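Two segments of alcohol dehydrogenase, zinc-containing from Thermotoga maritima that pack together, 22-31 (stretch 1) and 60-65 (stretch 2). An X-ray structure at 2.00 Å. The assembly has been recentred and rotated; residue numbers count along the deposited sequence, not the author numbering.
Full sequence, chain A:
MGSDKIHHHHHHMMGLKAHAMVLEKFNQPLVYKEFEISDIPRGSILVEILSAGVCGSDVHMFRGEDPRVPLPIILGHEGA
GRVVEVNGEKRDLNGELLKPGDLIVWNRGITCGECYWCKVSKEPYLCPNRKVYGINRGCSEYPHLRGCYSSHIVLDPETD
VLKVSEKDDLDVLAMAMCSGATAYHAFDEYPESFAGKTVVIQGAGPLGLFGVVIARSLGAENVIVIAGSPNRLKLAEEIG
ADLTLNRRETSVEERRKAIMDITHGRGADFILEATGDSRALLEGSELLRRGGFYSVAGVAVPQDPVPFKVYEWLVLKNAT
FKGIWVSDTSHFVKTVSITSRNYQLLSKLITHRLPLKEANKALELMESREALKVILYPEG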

ATOM      1  N   VAL A  22     -40.959  -4.729  19.680  1.00 24.67           N
ATOM      2  CA  VAL A  22     -41.073  -5.347  18.376  1.00 25.55           C
ATOM      3  C   VAL A  22     -41.729  -4.371  17.380  1.00 25.24           C
ATOM      4  O   VAL A  22     -42.738  -3.780  17.680  1.00 25.66           O
ATOM      5  CB  VAL A  22     -41.880  -6.638  18.511  1.00 24.50           C
ATOM      6  CG1 VAL A  22     -42.073  -7.352  17.156  1.00 25.37           C
ATOM      7  CG2 VAL A  22     -41.181  -7.549  19.557  1.00 26.18           C
ATOM      8  N   LEU A  23     -41.131  -4.262  16.203  1.00 26.00           N
ATOM      9  CA  LEU A  23     -41.750  -3.644  15.044  1.00 26.27           C
ATOM     10  C   LEU A  23     -42.570  -4.707  14.328  1.00 27.42           C
ATOM     11  O   LEU A  23     -42.003  -5.680  13.806  1.00 27.37           O
ATOM     12  CB  LEU A  23     -40.666  -3.155  14.085  1.00 26.72           C
ATOM     13  CG  LEU A  23     -41.132  -2.407  12.818  1.00 26.10           C
ATOM     14  CD1 LEU A  23     -41.823  -1.073  13.188  1.00 26.65           C
ATOM     15  CD2 LEU A  23     -39.962  -2.144  11.990  1.00 26.37           C
ATOM     16  N   GLU A  24     -43.888  -4.509  14.302  1.00 27.67           N
ATOM     17  CA  GLU A  24     -44.829  -5.433  13.661  1.00 29.58           C
ATOM     18  C   GLU A  24     -45.280  -4.970  12.294  1.00 28.95           C
ATOM     19  O   GLU A  24     -45.530  -5.798  11.406  1.00 29.11           O
ATOM     20  CB  GLU A  24     -46.114  -5.502  14.470  1.00 29.49           C
ATOM     21  CG  GLU A  24     -46.023  -5.996  15.883  1.00 31.76           C
ATOM     22  CD  GLU A  24     -47.442  -6.110  16.420  1.00 34.46           C
ATOM     23  OE1 GLU A  24     -48.112  -5.051  16.621  1.00 39.18           O
ATOM     24  OE2 GLU A  24     -47.927  -7.257  16.498  1.00 43.31           O
ATOM     25  N   LYS A  25     -45.454  -3.648  12.177  1.00 29.27           N
ATOM     26  CA  LYS A  25     -45.908  -2.958  10.942  1.00 29.67           C
ATOM     27  C   LYS A  25     -45.178  -1.612  10.847  1.00 28.74           C
ATOM     28  O   LYS A  25     -44.997  -0.905  11.856  1.00 26.82           O
ATOM     29  CB  LYS A  25     -47.401  -2.651  10.997  1.00 29.43           C
ATOM     30  CG  LYS A  25     -48.329  -3.784  11.365  1.00 32.43           C
ATOM     31  CD  LYS A  25     -49.754  -3.422  10.992  1.00 32.96           C
ATOM     32  CE  LYS A  25     -50.803  -4.104  11.926  1.00 35.66           C
ATOM     33  NZ  LYS A  25     -52.192  -3.538  11.782  1.00 37.40           N
ATOM     34  N   PHE A  26     -44.794  -1.222   9.647  1.00 28.99           N
ATOM     35  CA  PHE A  26     -44.069   0.049   9.496  1.00 29.04           C
ATOM     36  C   PHE A  26     -44.968   1.210   9.899  1.00 28.64           C
ATOM     37  O   PHE A  26     -46.199   1.142   9.775  1.00 28.21           O
ATOM     38  CB  PHE A  26     -43.536   0.222   8.073  1.00 29.62           C
ATOM     39  CG  PHE A  26     -42.570  -0.846   7.660  1.00 29.83           C
ATOM     40  CD1 PHE A  26     -41.410  -1.062   8.368  1.00 28.35           C
ATOM     41  CD2 PHE A  26     -42.813  -1.634   6.537  1.00 31.67           C
ATOM     42  CE1 PHE A  26     -40.529  -2.042   7.987  1.00 29.90           C
ATOM     43  CE2 PHE A  26     -41.914  -2.614   6.144  1.00 29.03           C
ATOM     44  CZ  PHE A  26     -40.767  -2.810   6.864  1.00 32.15           C
ATOM     45  N   ASN A  27     -44.359   2.226  10.479  1.00 29.12           N
ATOM     46  CA  ASN A  27     -45.052   3.415  10.967  1.00 29.13           C
ATOM     47  C   ASN A  27     -46.063   3.212  12.085  1.00 29.33           C
ATOM     48  O   ASN A  27     -46.859   4.110  12.354  1.00 29.30           O
ATOM     49  CB  ASN A  27     -45.750   4.135   9.801  1.00 30.28           C
ATOM     50  CG  ASN A  27     -44.789   4.505   8.706  1.00 32.23           C
ATOM     51  OD1 ASN A  27     -43.897   5.304   8.916  1.00 35.10           O
ATOM     52  ND2 ASN A  27     -44.967   3.914   7.520  1.00 35.38           N
ATOM     53  N   GLN A  28     -46.072   2.053  12.723  1.00 29.03           N
ATOM     54  CA  GLN A  28     -46.936   1.838  13.889  1.00 28.73           C
ATOM     55  C   GLN A  28     -46.029   1.631  15.102  1.00 28.63           C
ATOM     56  O   GLN A  28     -44.955   0.988  14.973  1.00 27.65           O
ATOM     57  CB  GLN A  28     -47.797   0.582  13.716  1.00 29.62           C
ATOM     58  CG  GLN A  28     -48.899   0.686  12.686  1.00 31.08           C
ATOM     59  CD  GLN A  28     -49.901   1.801  12.973  1.00 34.90           C
ATOM     60  OE1 GLN A  28     -50.326   2.473  12.055  1.00 36.33           O
ATOM     61  NE2 GLN A  28     -50.249   2.009  14.242  1.00 37.12           N
ATOM     62  N   PRO A  29     -46.434   2.124  16.272  1.00 27.38           N
ATOM     63  CA  PRO A  29     -45.570   2.020  17.441  1.00 27.43           C
ATOM     64  C   PRO A  29     -44.955   0.604  17.635  1.00 27.05           C
ATOM     65  O   PRO A  29     -45.606  -0.418  17.359  1.00 25.88           O
ATOM     66  CB  PRO A  29     -46.503   2.374  18.592  1.00 27.82           C
ATOM     67  CG  PRO A  29     -47.537   3.264  17.992  1.00 27.35           C
ATOM     68  CD  PRO A  29     -47.711   2.807  16.578  1.00 28.03           C
ATOM     69  N   LEU A  30     -43.718   0.558  18.080  1.00 25.35           N
ATOM     70  CA  LEU A  30     -43.132  -0.710  18.536  1.00 25.59           C
ATOM     71  C   LEU A  30     -43.954  -1.247  19.705  1.00 26.05           C
ATOM     72  O   LEU A  30     -44.396  -0.490  20.560  1.00 23.76           O
ATOM     73  CB  LEU A  30     -41.718  -0.494  19.009  1.00 25.98           C
ATOM     74  CG  LEU A  30     -40.733   0.132  18.039  1.00 25.48           C
ATOM     75  CD1 LEU A  30     -39.350   0.153  18.677  1.00 29.02           C
ATOM     76  CD2 LEU A  30     -40.681  -0.640  16.824  1.00 27.44           C
ATOM     77  N   VAL A  31     -44.148  -2.553  19.739  1.00 26.90           N
ATOM     78  CA  VAL A  31     -44.969  -3.157  20.785  1.00 27.48           C
ATOM     79  C   VAL A  31     -44.140  -4.033  21.733  1.00 27.70           C
ATOM     80  O   VAL A  31     -43.223  -4.777  21.314  1.00 27.70           O
ATOM     81  CB  VAL A  31     -46.153  -3.957  20.205  1.00 28.06           C
ATOM     82  CG1 VAL A  31     -46.920  -3.097  19.232  1.00 30.35           C
ATOM     83  CG2 VAL A  31     -45.696  -5.194  19.523  1.00 30.77           C
ATOM     84  N   HIS A  60     -35.535   5.189   9.727  1.00 31.79           N
ATOM     85  CA  HIS A  60     -35.875   4.837   8.373  1.00 34.40           C
ATOM     86  C   HIS A  60     -36.441   3.439   8.254  1.00 32.99           C
ATOM     87  O   HIS A  60     -37.411   3.230   7.525  1.00 32.72           O
ATOM     88  CB  HIS A  60     -34.658   5.056   7.485  1.00 35.78           C
ATOM     89  CG  HIS A  60     -34.171   6.471   7.555  1.00 42.02           C
ATOM     90  ND1 HIS A  60     -32.966   6.820   8.137  1.00 50.68           N
ATOM     91  CD2 HIS A  60     -34.776   7.635   7.217  1.00 47.44           C
ATOM     92  CE1 HIS A  60     -32.830   8.136   8.104  1.00 50.80           C
ATOM     93  NE2 HIS A  60     -33.919   8.654   7.556  1.00 50.48           N
ATOM     94  N   MET A  61     -35.875   2.516   9.015  1.00 31.77           N
ATOM     95  CA  MET A  61     -36.381   1.159   9.063  1.00 31.79           C
ATOM     96  C   MET A  61     -37.788   1.125   9.662  1.00 30.43           C
ATOM     97  O   MET A  61     -38.670   0.478   9.116  1.00 31.05           O
ATOM     98  CB  MET A  61     -35.419   0.268   9.859  1.00 31.67           C
ATOM     99  CG  MET A  61     -34.036  -0.032   9.193  1.00 33.22           C
ATOM    100  SD  MET A  61     -33.016  -0.922  10.395  1.00 35.68           S
ATOM    101  CE  MET A  61     -31.477  -0.006  10.350  1.00 37.38           C
ATOM    102  N   PHE A  62     -38.015   1.854  10.751  1.00 29.73           N
ATOM    103  CA  PHE A  62     -39.354   1.962  11.359  1.00 30.33           C
ATOM    104  C   PHE A  62     -40.389   2.455  10.344  1.00 30.72           C
ATOM    105  O   PHE A  62     -41.561   2.041  10.343  1.00 29.62           O
ATOM    106  CB  PHE A  62     -39.307   2.925  12.579  1.00 30.03           C
ATOM    107  CG  PHE A  62     -40.650   3.228  13.177  1.00 29.95           C
ATOM    108  CD1 PHE A  62     -41.195   2.391  14.124  1.00 30.80           C
ATOM    109  CD2 PHE A  62     -41.361   4.379  12.809  1.00 31.45           C
ATOM    110  CE1 PHE A  62     -42.411   2.668  14.700  1.00 31.33           C
ATOM    111  CE2 PHE A  62     -42.585   4.654  13.366  1.00 30.20           C
ATOM    112  CZ  PHE A  62     -43.130   3.792  14.300  1.00 30.68           C
ATOM    113  N   ARG A  63     -39.948   3.363   9.489  1.00 32.24           N
ATOM    114  CA  ARG A  63     -40.826   4.024   8.540  1.00 33.49           C
ATOM    115  C   ARG A  63     -41.102   3.193   7.287  1.00 34.53           C
ATOM    116  O   ARG A  63     -41.943   3.561   6.484  1.00 35.03           O
ATOM    117  CB  ARG A  63     -40.233   5.376   8.148  1.00 33.74           C
ATOM    118  CG  ARG A  63     -40.232   6.385   9.304  1.00 35.75           C
ATOM    119  CD  ARG A  63     -41.164   7.505   9.113  1.00 38.48           C
ATOM    120  NE  ARG A  63     -41.444   8.269  10.332  1.00 39.25           N
ATOM    121  CZ  ARG A  63     -42.587   8.234  11.029  1.00 43.90           C
ATOM    122  NH1 ARG A  63     -43.585   7.410  10.690  1.00 44.99           N
ATOM    123  NH2 ARG A  63     -42.736   9.024  12.104  1.00 42.53           N
ATOM    124  N   GLY A  64     -40.420   2.067   7.149  1.00 35.91           N
ATOM    125  CA  GLY A  64     -40.565   1.204   6.001  1.00 37.61           C
ATOM    126  C   GLY A  64     -39.749   1.622   4.783  1.00 39.42           C
ATOM    127  O   GLY A  64     -40.143   1.351   3.655  1.00 40.28           O
ATOM    128  N   GLU A  65     -38.617   2.269   4.993  1.00 41.02           N
ATOM    129  CA  GLU A  65     -37.832   2.824   3.893  1.00 42.88           C
ATOM    130  C   GLU A  65     -36.635   1.932   3.525  1.00 43.49           C
ATOM    131  O   GLU A  65     -36.048   2.119   2.461  1.00 44.94           O
ATOM    132  CB  GLU A  65     -37.369   4.257   4.260  1.00 42.57           C
ATOM    133  CG  GLU A  65     -38.509   5.268   4.262  1.00 44.94           C
ATOM    134  CD  GLU A  65     -38.233   6.628   4.930  1.00 45.06           C
ATOM    135  OE1 GLU A  65     -37.211   6.821   5.626  1.00 47.67           O
ATOM    136  OE2 GLU A  65     -39.095   7.535   4.766  1.00 49.14           O
TER

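A tight turn in stretch 1 docks against the last turn of a helix in stretch 2, burying 382 Å² counted over both sides. Stretch 1 is a hairpin-like loop: Val22 and Val31 pair through two backbone hydrogen bonds, and a type II turn from Lys25 to Gln28 lies between them. Asn27 takes the positive-phi position of that turn (63°/13°), a conformation asparagine tolerates better than most residues. Its backbone N donates to Phe62 O at 2.8 Å, with a nearly straight angle of 166°. The same carbonyl receives a CA-H...O contact from Phe26 CA, 3.3 Å from Phe62 O.

The CA-to-CB bond of Asn27 points away overall, although CB still touches stretch 2, and chi1 m (-57°) and chi2 of -64° bring the amide group back to it. There it serves both as acceptor and as donor: Arg63 NH1 donates to Asn27 OD1 at 2.8 Å, and Asn27 ND2 makes a weak hydrogen bond to Arg63 O at 3.2 Å. Arg63 also points away overall, with CB in touch, and returns at its end, with chi1 m and chi2 between wells at -111°; OD1 lies at the edge of the guanidinium, near its plane, where NH1 can donate, while NE and NH2 are satisfied elsewhere in the structure.

Phe62 gives up the most surface, 111 Å². Its CA-to-CB bond points away, yet chi1 t (173°) swings the ring to stretch 1, where Asn27 N lies over one face and Leu30 CD2 and Pro29 N lie at the edge. Leu23, t with chi2 p, places CD1 3.6 Å from Phe62 CD1; Leu30, m with chi2 t, brings CD2 to 4.1 Å from the same Phe62 CD1. These two buried leucines make apolar contact with the ring around CD1.

Phe26 points toward stretch 2 and, with chi1 m (-61°), lays its ring against the helix end. Gly64 CA sits over one face, 3.5 Å from the centroid of the Phe26 ring and 19° off the normal, a CH-pi contact; Phe26 CD1 lies 3.2 Å from Met61 O. Gly64 closes the helix in a Schellman motif, with Gly64 N hydrogen-bonded to Met61 O at 3.1 Å and Glu65 N to His60 O at 3.0 Å. Its positive phi (83°) would jam a CB against the preceding carbonyl, and an ideal CB would stand 2.9 Å from Phe26 CG, so glycine suits both the backbone and the contact.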